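Side-chain contact in acyl-CoA dehydrogenase (Mycobacterium thermoresistibile, PDB 3NF4), which probably catalyses the FAD-dependent alpha,beta-dehydrogenation of an acyl-CoA thioester: residues 39-42 / 43-47. Sequence-based numbering, arbitrary orientation.
Sequences VDRH and EKDET
A side-chain hydrogen bond between H42 and T47 closes the C-terminal end of the short helix 39-45, in the N-terminal domain of the acyl-CoA dehydrogenase fold, and one turn apart on the same helix R41 pairs with D45. T47 OG1 meets H42 ND1 at 2.7 Å, near the plane of the imidazole and at its edge, and either group could be the donor; the two side chains cross at about a right angle. CG of H42 anti to the carbonyl carbon, beside the backbone N (chi1 -84°), together with the turn at chi2, points ND1 at T47. The backbone brings T47 close as well: beyond E46, which leaves the helix with positive phi, T47 N makes a hydrogen bond to H42 O at 3.2 Å, and E46 N reaches the same oxygen only weakly. R41 bends at chi2 and chi3, laying CD 3.1 Å from D45 OD2 and carrying NH1 to that oxygen at 3.3 Å. This salt bridge is long but nearly straight (172°); D45 OD2 offers its syn lone pair to NH1 and lies in the guanidinium plane, with the carboxylate turned almost perpendicular to it. V39 and E43 touch helix 357-367. E43 accepts bonds from W91 NE1 and the backbone N of H213 and A214, D40 pairs with R356 and R359, and E46 reaches R353 of the second subunit. The bonds from H42 O and ND1 probably help hold T47 where the chain leaves the helix and limit the ring's turning; the R41 bridge, on an exposed arginine, should partly offset D45's negative charge.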
loop_
_atom_site.group_PDB
_atom_site.type_symbol
_atom_site.label_atom_id
_atom_site.label_comp_id
_atom_site.label_asym_id
_atom_site.label_seq_id
_atom_site.Cartn_x
_atom_site.Cartn_y
_atom_site.Cartn_z
ATOM N N VAL A 39 19.514 -26.791 -10.358
ATOM C CA VAL A 39 18.671 -26.213 -9.299
ATOM C C VAL A 39 17.186 -26.638 -9.325
ATOM O O VAL A 39 16.614 -26.954 -8.259
ATOM C CB VAL A 39 18.836 -24.663 -9.165
ATOM C CG1 VAL A 39 18.501 -23.922 -10.470
ATOM C CG2 VAL A 39 17.998 -24.118 -7.997
ATOM N N ASP A 40 16.575 -26.655 -10.512
ATOM C CA ASP A 40 15.157 -27.011 -10.649
ATOM C C ASP A 40 14.874 -28.445 -10.190
ATOM O O ASP A 40 13.853 -28.724 -9.571
ATOM C CB ASP A 40 14.669 -26.823 -12.092
ATOM C CG ASP A 40 14.637 -25.340 -12.539
ATOM O OD1 ASP A 40 14.672 -24.405 -11.698
ATOM O OD2 ASP A 40 14.566 -25.103 -13.770
ATOM N N ARG A 41 15.803 -29.346 -10.474
ATOM C CA ARG A 41 15.602 -30.754 -10.148
ATOM C C ARG A 41 15.798 -31.054 -8.659
ATOM O O ARG A 41 15.081 -31.863 -8.095
ATOM C CB ARG A 41 16.500 -31.645 -11.030
ATOM C CG ARG A 41 16.422 -33.135 -10.732
ATOM C CD ARG A 41 14.981 -33.683 -10.886
ATOM N NE ARG A 41 14.767 -34.353 -12.165
ATOM C CZ ARG A 41 14.663 -35.674 -12.318
ATOM N NH1 ARG A 41 14.728 -36.494 -11.264
ATOM N NH2 ARG A 41 14.485 -36.177 -13.537
ATOM N N HIS A 42 16.772 -30.413 -8.035
ATOM C CA HIS A 42 17.013 -30.603 -6.624
ATOM C C HIS A 42 15.951 -29.941 -5.739
ATOM O O HIS A 42 15.645 -30.453 -4.663
ATOM C CB HIS A 42 18.374 -30.063 -6.239
ATOM C CG HIS A 42 19.498 -31.020 -6.475
ATOM N ND1 HIS A 42 19.631 -32.200 -5.774
ATOM C CD2 HIS A 42 20.554 -30.960 -7.322
ATOM C CE1 HIS A 42 20.716 -32.835 -6.192
ATOM N NE2 HIS A 42 21.289 -32.106 -7.135
ATOM N N GLU A 43 15.414 -28.806 -6.176
ATOM C CA GLU A 43 14.359 -28.161 -5.410
ATOM C C GLU A 43 13.054 -28.941 -5.548
ATOM O O GLU A 43 12.294 -29.059 -4.595
ATOM C CB GLU A 43 14.170 -26.683 -5.799
ATOM C CG GLU A 43 15.186 -25.714 -5.174
ATOM C CD GLU A 43 15.104 -25.614 -3.647
ATOM O OE1 GLU A 43 13.984 -25.742 -3.073
ATOM O OE2 GLU A 43 16.169 -25.416 -3.011
ATOM N N LYS A 44 12.815 -29.480 -6.739
ATOM C CA LYS A 44 11.627 -30.291 -6.998
ATOM C C LYS A 44 11.656 -31.632 -6.229
ATOM O O LYS A 44 10.633 -32.043 -5.700
ATOM C CB LYS A 44 11.441 -30.540 -8.502
ATOM C CG LYS A 44 10.264 -31.477 -8.825
ATOM C CD LYS A 44 10.388 -32.085 -10.228
ATOM C CE LYS A 44 9.164 -32.970 -10.591
ATOM N NZ LYS A 44 9.128 -34.310 -9.902
ATOM N N ASP A 45 12.830 -32.292 -6.196
ATOM C CA ASP A 45 13.007 -33.599 -5.519
ATOM C C ASP A 45 13.249 -33.486 -4.019
ATOM O O ASP A 45 13.083 -34.472 -3.313
ATOM C CB ASP A 45 14.177 -34.382 -6.111
ATOM C CG ASP A 45 13.860 -35.004 -7.469
ATOM O OD1 ASP A 45 12.668 -35.211 -7.783
ATOM O OD2 ASP A 45 14.828 -35.306 -8.220
ATOM N N GLU A 46 13.646 -32.290 -3.557
ATOM C CA GLU A 46 13.988 -31.999 -2.143
ATOM C C GLU A 46 15.242 -32.755 -1.667
ATOM O O GLU A 46 15.286 -33.316 -0.574
ATOM C CB GLU A 46 12.768 -32.152 -1.192
ATOM C CG GLU A 46 11.511 -31.424 -1.722
ATOM C CD GLU A 46 10.355 -31.237 -0.706
ATOM O OE1 GLU A 46 10.571 -31.337 0.524
ATOM O OE2 GLU A 46 9.211 -30.976 -1.149
ATOM N N THR A 47 16.273 -32.750 -2.505
ATOM C CA THR A 47 17.511 -33.468 -2.204
ATOM C C THR A 47 18.704 -32.533 -2.035
ATOM O O THR A 47 18.709 -31.426 -2.561
ATOM C CB THR A 47 17.842 -34.512 -3.298
ATOM O OG1 THR A 47 17.823 -33.890 -4.589
ATOM C CG2 THR A 47 16.836 -35.718 -3.251
#